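Local coordinates for protein ADP-ribosylglycohydrolase (Thermus thermophilus, PDB 2YZV) that belongs to the ADP-ribosylglycohydrolase family, an all-helical fold that here carries two magnesium ions, at residues 138-143 with 294-299. Residues are numbered along the deposited sequence; the frame is centred on the assembly and turned at random.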
loop_
_atom_site.group_PDB
_atom_site.type_symbol
_atom_site.label_atom_id
_atom_site.label_comp_id
_atom_site.label_asym_id
_atom_site.label_seq_id
_atom_site.Cartn_x
_atom_site.Cartn_y
_atom_site.Cartn_z
ATOM N N VAL A 138 6.782 6.045 4.324
ATOM C CA VAL A 138 7.688 6.666 3.361
ATOM C C VAL A 138 7.478 8.178 3.283
ATOM O O VAL A 138 8.436 8.935 3.098
ATOM C CB VAL A 138 7.524 6.036 1.955
ATOM C CG1 VAL A 138 8.448 6.724 0.958
ATOM C CG2 VAL A 138 7.844 4.545 2.018
ATOM N N LEU A 139 6.235 8.626 3.430
ATOM C CA LEU A 139 5.965 10.061 3.374
ATOM C C LEU A 139 6.710 10.819 4.468
ATOM O O LEU A 139 7.247 11.900 4.224
ATOM C CB LEU A 139 4.463 10.334 3.506
ATOM C CG LEU A 139 3.690 10.595 2.209
ATOM C CD1 LEU A 139 3.809 9.416 1.261
ATOM C CD2 LEU A 139 2.236 10.856 2.551
ATOM N N ALA A 140 6.743 10.249 5.668
ATOM C CA ALA A 140 7.403 10.902 6.796
ATOM C C ALA A 140 8.891 10.595 6.937
ATOM O O ALA A 140 9.659 11.446 7.383
ATOM C CB ALA A 140 6.680 10.549 8.092
ATOM N N TYR A 141 9.306 9.394 6.553
ATOM C CA TYR A 141 10.711 9.015 6.689
ATOM C C TYR A 141 11.442 8.821 5.364
ATOM O O TYR A 141 12.433 8.099 5.284
ATOM C CB TYR A 141 10.809 7.749 7.548
ATOM C CG TYR A 141 10.536 8.016 9.009
ATOM C CD1 TYR A 141 11.559 8.426 9.863
ATOM C CD2 TYR A 141 9.247 7.907 9.529
ATOM C CE1 TYR A 141 11.309 8.724 11.194
ATOM C CE2 TYR A 141 8.984 8.206 10.865
ATOM C CZ TYR A 141 10.022 8.614 11.691
ATOM O OH TYR A 141 9.778 8.924 13.009
ATOM N N GLU A 142 10.954 9.502 4.334
ATOM C CA GLU A 142 11.530 9.432 2.996
ATOM C C GLU A 142 13.050 9.577 2.970
ATOM O O GLU A 142 13.746 8.838 2.276
ATOM C CB GLU A 142 10.944 10.540 2.117
ATOM C CG GLU A 142 11.447 10.517 0.683
ATOM C CD GLU A 142 11.330 11.868 0.004
ATOM O OE1 GLU A 142 10.359 12.594 0.295
ATOM O OE2 GLU A 142 12.206 12.198 -0.823
ATOM N N ASN A 143 13.552 10.535 3.737
ATOM C CA ASN A 143 14.979 10.831 3.751
ATOM C C ASN A 143 15.829 10.112 4.788
ATOM O O ASN A 143 17.050 10.290 4.822
ATOM C CB ASN A 143 15.152 12.342 3.889
ATOM C CG ASN A 143 14.265 13.105 2.932
ATOM O OD1 ASN A 143 14.340 12.913 1.720
ATOM N ND2 ASN A 143 13.410 13.966 3.470
ATOM N N TYR A 294 4.433 14.737 5.279
ATOM C CA TYR A 294 5.430 15.290 4.373
ATOM C C TYR A 294 6.241 16.389 5.061
ATOM O O TYR A 294 7.464 16.437 4.938
ATOM C CB TYR A 294 4.750 15.831 3.112
ATOM C CG TYR A 294 5.694 16.468 2.117
ATOM C CD1 TYR A 294 6.915 15.869 1.796
ATOM C CD2 TYR A 294 5.364 17.668 1.491
ATOM C CE1 TYR A 294 7.786 16.456 0.878
ATOM C CE2 TYR A 294 6.225 18.261 0.568
ATOM C CZ TYR A 294 7.434 17.651 0.269
ATOM O OH TYR A 294 8.291 18.241 -0.634
ATOM N N ARG A 295 5.561 17.262 5.794
ATOM C CA ARG A 295 6.243 18.346 6.499
ATOM C C ARG A 295 7.203 17.749 7.521
ATOM O O ARG A 295 8.255 18.318 7.813
ATOM C CB ARG A 295 5.223 19.241 7.209
ATOM C CG ARG A 295 4.130 19.775 6.293
ATOM C CD ARG A 295 3.038 20.487 7.081
ATOM N NE ARG A 295 3.421 21.843 7.464
ATOM C CZ ARG A 295 3.538 22.854 6.608
ATOM N NH1 ARG A 295 3.301 22.664 5.317
ATOM N NH2 ARG A 295 3.893 24.058 7.041
ATOM N N MET A 296 6.827 16.595 8.057
ATOM C CA MET A 296 7.636 15.895 9.043
ATOM C C MET A 296 8.943 15.402 8.420
ATOM O O MET A 296 9.982 15.365 9.081
ATOM C CB MET A 296 6.842 14.712 9.606
ATOM C CG MET A 296 7.497 13.991 10.768
ATOM S SD MET A 296 6.438 12.673 11.412
ATOM C CE MET A 296 7.661 11.534 12.069
ATOM N N SER A 297 8.890 15.037 7.143
ATOM C CA SER A 297 10.067 14.537 6.439
ATOM C C SER A 297 11.050 15.650 6.103
ATOM O O SER A 297 12.227 15.389 5.854
ATOM C CB SER A 297 9.659 13.834 5.140
ATOM O OG SER A 297 9.277 14.770 4.144
ATOM N N MET A 298 10.562 16.885 6.087
ATOM C CA MET A 298 11.403 18.030 5.758
ATOM C C MET A 298 12.037 18.654 6.995
ATOM O O MET A 298 12.967 19.453 6.888
ATOM C CB MET A 298 10.580 19.081 5.009
ATOM C CG MET A 298 9.918 18.553 3.743
ATOM S SD MET A 298 9.065 19.827 2.788
ATOM C CE MET A 298 7.510 19.936 3.667
ATOM N N ALA A 299 11.530 18.283 8.166
ATOM C CA ALA A 299 12.046 18.808 9.425
ATOM C C ALA A 299 13.107 17.883 10.013
ATOM O O ALA A 299 13.878 17.266 9.278
ATOM C CB ALA A 299 10.902 18.993 10.416
HETATM O O HOH W 1 10.979 14.853 1.922
#
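Ser297, with more surface buried here than any other residue of the two segments, sits against the last part of helix 135-141. Its CB points at that helix and touches two successive carbonyl oxygens, lying 3.2 Å from Leu139 O and 3.3 Å from Ala140 O. The backbones run close here, the CA atoms of Ala140 and Ser297 lying 4.5 Å apart. The Ser297 hydroxyl is placed between its own N and carbonyl carbon (chi1 75°), which turns it back along its helix: its OG donates to Tyr294 O over 2.6 Å, in the carbonyl plane and on a lone pair. A water completes the polar edge, donating to Ser297 OG and Glu142 OE1 while accepting from Asn143 ND2. Asn143 ND2 also donates to Ser297 O over 3.0 Å, a weak, bent hydrogen bond (135°), while Asn143 OD1 is held by Arg180.

The apolar part belongs to Met296. Its extended chain, with CG anti to the backbone N (chi1 -173°), lays SD 3.9 Å from Ala140 CB and carries CE on to the phenol end of Tyr141, 3.5 Å from OH, where the two side chains meet at a slant.

The contact thus joins helices 135-141 and 283-298, far apart in sequence, near their C-terminal parts. Leu139 and Ala140 also pack on Leu293, one turn before Ser297, and Glu142 forms salt bridges with Arg11 and Arg180. Helix 4-26 touches Leu139 and Tyr294, while helix 57-72 meets Tyr141 and Met296 through Leu69 and Leu70.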